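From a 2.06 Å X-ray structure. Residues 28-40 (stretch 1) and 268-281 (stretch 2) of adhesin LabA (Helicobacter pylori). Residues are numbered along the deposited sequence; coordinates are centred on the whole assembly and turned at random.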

ATOM      1  N   GLN A  28       7.348  26.231  14.763  1.00 26.90           N
ATOM      2  CA  GLN A  28       6.046  25.804  14.247  1.00 26.33           C
ATOM      3  C   GLN A  28       5.084  25.390  15.381  1.00 30.18           C
ATOM      4  O   GLN A  28       3.910  25.766  15.341  1.00 32.50           O
ATOM      5  CB  GLN A  28       6.227  24.653  13.268  1.00 26.93           C
ATOM      6  CG  GLN A  28       5.705  24.925  11.868  1.00 44.98           C
ATOM      7  CD  GLN A  28       5.792  23.691  10.986  1.00 63.46           C
ATOM      8  OE1 GLN A  28       6.753  22.902  11.039  1.00 51.13           O
ATOM      9  NE2 GLN A  28       4.792  23.502  10.132  1.00 58.33           N
ATOM     10  N   SER A  29       5.592  24.681  16.416  1.00 24.86           N
ATOM     11  CA  SER A  29       4.812  24.202  17.577  1.00 24.79           C
ATOM     12  C   SER A  29       4.188  25.298  18.422  1.00 30.56           C
ATOM     13  O   SER A  29       3.306  25.017  19.241  1.00 30.31           O
ATOM     14  CB  SER A  29       5.669  23.322  18.478  1.00 25.37           C
ATOM     15  OG  SER A  29       6.307  22.288  17.757  1.00 34.03           O
ATOM     16  N   ALA A  30       4.699  26.530  18.277  1.00 28.15           N
ATOM     17  CA  ALA A  30       4.235  27.695  19.009  1.00 29.11           C
ATOM     18  C   ALA A  30       3.273  28.558  18.168  1.00 33.67           C
ATOM     19  O   ALA A  30       2.884  29.643  18.601  1.00 33.08           O
ATOM     20  CB  ALA A  30       5.442  28.523  19.440  1.00 29.91           C
ATOM     21  N   ASP A  31       2.870  28.068  16.984  1.00 31.49           N
ATOM     22  CA  ASP A  31       2.039  28.840  16.064  1.00 31.12           C
ATOM     23  C   ASP A  31       0.657  28.195  15.843  1.00 33.80           C
ATOM     24  O   ASP A  31       0.576  27.234  15.086  1.00 32.40           O
ATOM     25  CB  ASP A  31       2.828  29.038  14.753  1.00 32.31           C
ATOM     26  CG  ASP A  31       2.227  29.962  13.713  1.00 44.87           C
ATOM     27  OD1 ASP A  31       1.088  30.437  13.922  1.00 47.78           O
ATOM     28  OD2 ASP A  31       2.877  30.177  12.666  1.00 49.23           O
ATOM     29  N   PRO A  32      -0.443  28.711  16.472  1.00 31.98           N
ATOM     30  CA  PRO A  32      -1.774  28.079  16.277  1.00 32.47           C
ATOM     31  C   PRO A  32      -2.271  28.065  14.838  1.00 37.37           C
ATOM     32  O   PRO A  32      -2.968  27.131  14.467  1.00 38.47           O
ATOM     33  CB  PRO A  32      -2.720  28.849  17.206  1.00 35.47           C
ATOM     34  CG  PRO A  32      -1.967  30.036  17.694  1.00 38.39           C
ATOM     35  CD  PRO A  32      -0.504  29.841  17.430  1.00 33.24           C
ATOM     36  N   ASN A  33      -1.858  29.052  14.021  1.00 34.33           N
ATOM     37  CA  ASN A  33      -2.168  29.128  12.593  1.00 33.35           C
ATOM     38  C   ASN A  33      -1.542  27.913  11.892  1.00 33.87           C
ATOM     39  O   ASN A  33      -2.258  27.203  11.200  1.00 33.25           O
ATOM     40  CB  ASN A  33      -1.631  30.432  12.015  1.00 38.93           C
ATOM     41  CG  ASN A  33      -1.586  30.479  10.515  1.00 61.07           C
ATOM     42  OD1 ASN A  33      -2.613  30.659   9.850  1.00 53.47           O
ATOM     43  ND2 ASN A  33      -0.380  30.344   9.959  1.00 49.76           N
ATOM     44  N   ALA A  34      -0.231  27.644  12.129  1.00 28.65           N
ATOM     45  CA  ALA A  34       0.520  26.507  11.559  1.00 26.57           C
ATOM     46  C   ALA A  34      -0.028  25.167  12.032  1.00 30.17           C
ATOM     47  O   ALA A  34      -0.015  24.203  11.274  1.00 30.68           O
ATOM     48  CB  ALA A  34       2.001  26.615  11.897  1.00 25.91           C
ATOM     49  N   ILE A  35      -0.526  25.108  13.270  1.00 27.13           N
ATOM     50  CA  ILE A  35      -1.128  23.882  13.801  1.00 25.71           C
ATOM     51  C   ILE A  35      -2.487  23.674  13.125  1.00 28.17           C
ATOM     52  O   ILE A  35      -2.762  22.568  12.661  1.00 26.44           O
ATOM     53  CB  ILE A  35      -1.195  23.911  15.362  1.00 27.84           C
ATOM     54  CG1 ILE A  35       0.229  23.933  15.964  1.00 26.62           C
ATOM     55  CG2 ILE A  35      -1.995  22.716  15.894  1.00 27.07           C
ATOM     56  CD1 ILE A  35       0.302  24.381  17.398  1.00 29.63           C
ATOM     57  N   ASN A  36      -3.325  24.745  13.025  1.00 27.64           N
ATOM     58  CA  ASN A  36      -4.636  24.657  12.354  1.00 28.21           C
ATOM     59  C   ASN A  36      -4.450  24.219  10.911  1.00 32.81           C
ATOM     60  O   ASN A  36      -5.172  23.338  10.457  1.00 32.76           O
ATOM     61  CB  ASN A  36      -5.394  25.998  12.397  1.00 31.31           C
ATOM     62  CG  ASN A  36      -5.892  26.402  13.764  1.00 40.71           C
ATOM     63  OD1 ASN A  36      -6.096  25.576  14.666  1.00 33.12           O
ATOM     64  ND2 ASN A  36      -6.137  27.686  13.932  1.00 31.32           N
ATOM     65  N   ASN A  37      -3.450  24.787  10.202  1.00 31.16           N
ATOM     66  CA  ASN A  37      -3.180  24.376   8.810  1.00 30.88           C
ATOM     67  C   ASN A  37      -2.849  22.897   8.686  1.00 31.86           C
ATOM     68  O   ASN A  37      -3.407  22.232   7.803  1.00 34.84           O
ATOM     69  CB  ASN A  37      -2.088  25.246   8.180  1.00 29.65           C
ATOM     70  CG  ASN A  37      -2.525  26.671   7.995  1.00 53.59           C
ATOM     71  OD1 ASN A  37      -3.727  26.990   8.040  1.00 36.05           O
ATOM     72  ND2 ASN A  37      -1.555  27.572   7.816  1.00 52.48           N
ATOM     73  N   ALA A  38      -2.009  22.356   9.592  1.00 25.02           N
ATOM     74  CA  ALA A  38      -1.637  20.925   9.543  1.00 23.61           C
ATOM     75  C   ALA A  38      -2.813  19.994   9.866  1.00 26.06           C
ATOM     76  O   ALA A  38      -3.008  18.977   9.189  1.00 24.18           O
ATOM     77  CB  ALA A  38      -0.464  20.650  10.460  1.00 23.75           C
ATOM     78  N   ARG A  39      -3.636  20.383  10.853  1.00 24.44           N
ATOM     79  CA  ARG A  39      -4.806  19.604  11.260  1.00 24.37           C
ATOM     80  C   ARG A  39      -5.845  19.593  10.157  1.00 27.48           C
ATOM     81  O   ARG A  39      -6.367  18.528   9.857  1.00 27.47           O
ATOM     82  CB  ARG A  39      -5.367  20.065  12.619  1.00 25.13           C
ATOM     83  CG  ARG A  39      -4.449  19.692  13.772  1.00 24.59           C
ATOM     84  CD  ARG A  39      -4.883  20.344  15.058  1.00 39.55           C
ATOM     85  NE  ARG A  39      -5.883  19.555  15.769  1.00 48.18           N
ATOM     86  CZ  ARG A  39      -6.640  20.021  16.758  1.00 64.13           C
ATOM     87  NH1 ARG A  39      -7.522  19.230  17.355  1.00 55.22           N
ATOM     88  NH2 ARG A  39      -6.527  21.286  17.152  1.00 44.96           N
ATOM     89  N   GLY A  40      -6.063  20.742   9.507  1.00 25.77           N
ATOM     90  CA  GLY A  40      -6.980  20.868   8.376  1.00 26.65           C
ATOM     91  C   GLY A  40      -6.480  20.071   7.184  1.00 32.44           C
ATOM     92  O   GLY A  40      -7.276  19.415   6.495  1.00 34.00           O
TER
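Stretch 2, residues 268-281: NQRNLDTGKTFNPY

Stretch 2 of LabA packs as an irregular, largely extended segment against the start of a helix in stretch 1, and the two bury 643 Å², both sides summed. Stretch 1 opens with a type I beta turn from Gln28 to Asp31, closed by Asp31 N to Gln28 O at 3.0 Å, and enters the helix at Pro32. Asp31 is the N-cap: its OD1 accepts a weak bond from Asn33 N at 3.3 Å. Stretch 2 has no regular helix or strand. Residues 269 to 273 are extended, Thr274 and Gly275 bend the chain with helix-like torsions, and Lys276 to Asn279 are extended again. The two run in opposite senses along the helix: CA atoms pair Arg39 with Gln269 at 8.0 Å, Asn36 with Asn271 at 5.7 Å and Pro32 with Thr274 at 5.7 Å. Beyond the bend the chain carries on to the turn, where Phe278 and Pro280 meet Ser29.

Polar contacts centre on Asn36, whose side-chain amide reads the backbone of Leu272 as a neighbouring strand would. Leu272 N donates to Asn36 OD1 at 2.8 Å (160°), and Asn36 ND2 donates to Leu272 O at 3.2 Å (171°); the nearly straight angles fit a well-aligned pair, and one side chain satisfies both backbone groups of a residue that lies in no sheet. One helical turn on, Arg39 NH1 donates to Gln269 OE1 at 2.9 Å, but at 127° the bond is weak, and Gln269 is poorly ordered. Asn271 OD1 lies 3.4 Å from Asn36 CB, a packing contact.

Apolar contacts are built from Pro32 and Ile35 on the helix and Leu272 and Phe278 on the other side, all four with CA-to-CB bonds directed toward the opposing stretch. Pro32 touches both partners, its CB 3.9 Å from Leu272 CB and its CG 4.0 Å from Phe278 CB. Ile35 does the same: Ile35 CG2 is 3.8 Å from Leu272 CD1, while Ile35 CD1 lies over one face of the Phe278 ring, 3.9 Å from the centroid and 27° off the normal, a CH-pi contact. At the edge of that ring Ser29 O approaches Phe278 CE2 to 3.3 Å; the same Ser29 O is 3.9 Å from Pro280 CB.

Two bonds within stretch 2 brace its path: Gly275 N donates to Asp273 OD1 at 3.0 Å across the bend, and Tyr281 N to Asn279 OD1 at 2.9 Å. Asp273 and Asn279 have CA-to-CB bonds pointing away from stretch 1.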

ATOM      1  N   ASN A 268     -13.904  16.173  12.261  1.00 64.59           N
ATOM      2  CA  ASN A 268     -13.486  17.570  12.123  1.00 65.11           C
ATOM      3  C   ASN A 268     -13.347  18.208  13.518  1.00 68.48           C
ATOM      4  O   ASN A 268     -14.249  18.059  14.346  1.00 69.45           O
ATOM      5  CB  ASN A 268     -14.503  18.343  11.266  1.00 68.18           C
ATOM      6  N   GLN A 269     -12.197  18.864  13.783  1.00 62.81           N
ATOM      7  CA  GLN A 269     -11.876  19.519  15.068  1.00 62.70           C
ATOM      8  C   GLN A 269     -12.128  21.017  14.985  1.00 64.89           C
ATOM      9  O   GLN A 269     -12.194  21.560  13.877  1.00 64.67           O
ATOM     10  CB  GLN A 269     -10.393  19.289  15.450  1.00 62.68           C
ATOM     11  CG  GLN A 269      -9.922  17.830  15.374  1.00 79.06           C
ATOM     12  CD  GLN A 269     -10.147  17.077  16.661  1.00 94.46           C
ATOM     13  OE1 GLN A 269      -9.247  16.958  17.499  1.00 88.99           O
ATOM     14  NE2 GLN A 269     -11.344  16.521  16.827  1.00 84.12           N
ATOM     15  N   ARG A 270     -12.246  21.692  16.148  1.00 60.19           N
ATOM     16  CA  ARG A 270     -12.426  23.144  16.202  1.00 60.58           C
ATOM     17  C   ARG A 270     -11.042  23.812  16.168  1.00 62.84           C
ATOM     18  O   ARG A 270     -10.154  23.432  16.949  1.00 62.67           O
ATOM     19  CB  ARG A 270     -13.197  23.558  17.466  1.00 61.47           C
ATOM     20  N   ASN A 271     -10.849  24.788  15.249  1.00 56.84           N
ATOM     21  CA  ASN A 271      -9.591  25.536  15.114  1.00 54.14           C
ATOM     22  C   ASN A 271      -9.215  26.243  16.416  1.00 55.38           C
ATOM     23  O   ASN A 271     -10.103  26.731  17.123  1.00 56.55           O
ATOM     24  CB  ASN A 271      -9.705  26.581  14.000  1.00 53.74           C
ATOM     25  CG  ASN A 271      -9.704  26.006  12.606  1.00 69.91           C
ATOM     26  OD1 ASN A 271      -8.762  25.333  12.182  1.00 58.64           O
ATOM     27  ND2 ASN A 271     -10.730  26.327  11.835  1.00 62.93           N
ATOM     28  N   LEU A 272      -7.898  26.310  16.727  1.00 48.09           N
ATOM     29  CA  LEU A 272      -7.385  27.012  17.915  1.00 46.82           C
ATOM     30  C   LEU A 272      -7.559  28.502  17.664  1.00 51.98           C
ATOM     31  O   LEU A 272      -7.494  28.928  16.506  1.00 51.56           O
ATOM     32  CB  LEU A 272      -5.886  26.723  18.134  1.00 44.55           C
ATOM     33  CG  LEU A 272      -5.467  25.277  18.408  1.00 47.00           C
ATOM     34  CD1 LEU A 272      -4.009  25.078  18.083  1.00 45.45           C
ATOM     35  CD2 LEU A 272      -5.713  24.887  19.850  1.00 48.06           C
ATOM     36  N   ASP A 273      -7.772  29.302  18.726  1.00 49.61           N
ATOM     37  CA  ASP A 273      -7.912  30.739  18.532  1.00 50.02           C
ATOM     38  C   ASP A 273      -6.545  31.316  18.161  1.00 51.68           C
ATOM     39  O   ASP A 273      -5.563  31.134  18.891  1.00 51.65           O
ATOM     40  CB  ASP A 273      -8.547  31.420  19.755  1.00 53.81           C
ATOM     41  CG  ASP A 273      -8.968  32.881  19.588  1.00 67.47           C
ATOM     42  OD1 ASP A 273      -8.688  33.471  18.514  1.00 67.17           O
ATOM     43  OD2 ASP A 273      -9.572  33.434  20.533  1.00 76.53           O
ATOM     44  N   THR A 274      -6.478  31.937  16.974  1.00 46.02           N
ATOM     45  CA  THR A 274      -5.271  32.546  16.418  1.00 44.42           C
ATOM     46  C   THR A 274      -4.918  33.833  17.215  1.00 48.57           C
ATOM     47  O   THR A 274      -3.747  34.210  17.271  1.00 47.28           O
ATOM     48  CB  THR A 274      -5.454  32.699  14.889  1.00 55.33           C
ATOM     49  OG1 THR A 274      -5.376  31.389  14.311  1.00 58.99           O
ATOM     50  CG2 THR A 274      -4.406  33.575  14.230  1.00 55.51           C
ATOM     51  N   GLY A 275      -5.919  34.434  17.861  1.00 46.39           N
ATOM     52  CA  GLY A 275      -5.776  35.642  18.668  1.00 48.31           C
ATOM     53  C   GLY A 275      -5.187  35.401  20.046  1.00 52.67           C
ATOM     54  O   GLY A 275      -4.499  36.268  20.568  1.00 52.64           O
ATOM     55  N   LYS A 276      -5.449  34.224  20.646  1.00 49.42           N
ATOM     56  CA  LYS A 276      -4.967  33.852  21.982  1.00 47.65           C
ATOM     57  C   LYS A 276      -3.583  33.216  21.918  1.00 46.97           C
ATOM     58  O   LYS A 276      -3.175  32.701  20.865  1.00 44.95           O
ATOM     59  CB  LYS A 276      -5.959  32.885  22.656  1.00 50.75           C
ATOM     60  N   THR A 277      -2.856  33.258  23.049  1.00 40.92           N
ATOM     61  CA  THR A 277      -1.530  32.653  23.166  1.00 37.96           C
ATOM     62  C   THR A 277      -1.698  31.134  23.239  1.00 37.83           C
ATOM     63  O   THR A 277      -2.595  30.650  23.936  1.00 38.32           O
ATOM     64  CB  THR A 277      -0.806  33.220  24.413  1.00 48.93           C
ATOM     65  OG1 THR A 277      -0.681  34.634  24.279  1.00 49.94           O
ATOM     66  CG2 THR A 277       0.580  32.622  24.627  1.00 46.12           C
ATOM     67  N   PHE A 278      -0.852  30.390  22.522  1.00 32.14           N
ATOM     68  CA  PHE A 278      -0.882  28.919  22.565  1.00 31.10           C
ATOM     69  C   PHE A 278       0.301  28.452  23.400  1.00 33.57           C
ATOM     70  O   PHE A 278       1.452  28.808  23.116  1.00 32.22           O
ATOM     71  CB  PHE A 278      -0.868  28.280  21.147  1.00 30.68           C
ATOM     72  CG  PHE A 278      -0.789  26.765  21.083  1.00 29.98           C
ATOM     73  CD1 PHE A 278      -1.940  25.985  21.164  1.00 31.61           C
ATOM     74  CD2 PHE A 278       0.433  26.121  20.901  1.00 29.81           C
ATOM     75  CE1 PHE A 278      -1.865  24.586  21.103  1.00 31.65           C
ATOM     76  CE2 PHE A 278       0.511  24.729  20.875  1.00 31.34           C
ATOM     77  CZ  PHE A 278      -0.644  23.964  20.941  1.00 29.95           C
ATOM     78  N   ASN A 279       0.009  27.697  24.458  1.00 31.70           N
ATOM     79  CA  ASN A 279       1.025  27.142  25.337  1.00 30.90           C
ATOM     80  C   ASN A 279       1.335  25.707  24.865  1.00 32.11           C
ATOM     81  O   ASN A 279       0.512  24.803  25.033  1.00 30.56           O
ATOM     82  CB  ASN A 279       0.573  27.185  26.798  1.00 33.16           C
ATOM     83  CG  ASN A 279       1.599  26.667  27.782  1.00 45.88           C
ATOM     84  OD1 ASN A 279       2.600  26.017  27.428  1.00 35.59           O
ATOM     85  ND2 ASN A 279       1.336  26.896  29.047  1.00 32.48           N
ATOM     86  N   PRO A 280       2.524  25.486  24.264  1.00 29.45           N
ATOM     87  CA  PRO A 280       2.851  24.138  23.762  1.00 28.57           C
ATOM     88  C   PRO A 280       3.036  23.078  24.843  1.00 31.02           C
ATOM     89  O   PRO A 280       3.015  21.899  24.552  1.00 28.60           O
ATOM     90  CB  PRO A 280       4.137  24.354  22.959  1.00 29.03           C
ATOM     91  CG  PRO A 280       4.702  25.586  23.460  1.00 33.52           C
ATOM     92  CD  PRO A 280       3.609  26.447  23.996  1.00 30.60           C
ATOM     93  N   TYR A 281       3.250  23.493  26.084  1.00 31.44           N
ATOM     94  CA  TYR A 281       3.436  22.535  27.165  1.00 31.60           C
ATOM     95  C   TYR A 281       2.104  22.011  27.677  1.00 36.09           C
ATOM     96  O   TYR A 281       2.069  20.931  28.270  1.00 36.23           O
ATOM     97  CB  TYR A 281       4.170  23.194  28.329  1.00 32.68           C
ATOM     98  CG  TYR A 281       5.547  23.728  28.003  1.00 32.67           C
ATOM     99  CD1 TYR A 281       6.679  22.929  28.147  1.00 33.64           C
ATOM    100  CD2 TYR A 281       5.732  25.065  27.660  1.00 34.00           C
ATOM    101  CE1 TYR A 281       7.959  23.434  27.901  1.00 34.56           C
ATOM    102  CE2 TYR A 281       7.007  25.589  27.449  1.00 34.35           C
ATOM    103  CZ  TYR A 281       8.119  24.768  27.558  1.00 40.36           C
ATOM    104  OH  TYR A 281       9.372  25.301  27.344  1.00 43.12           O
TER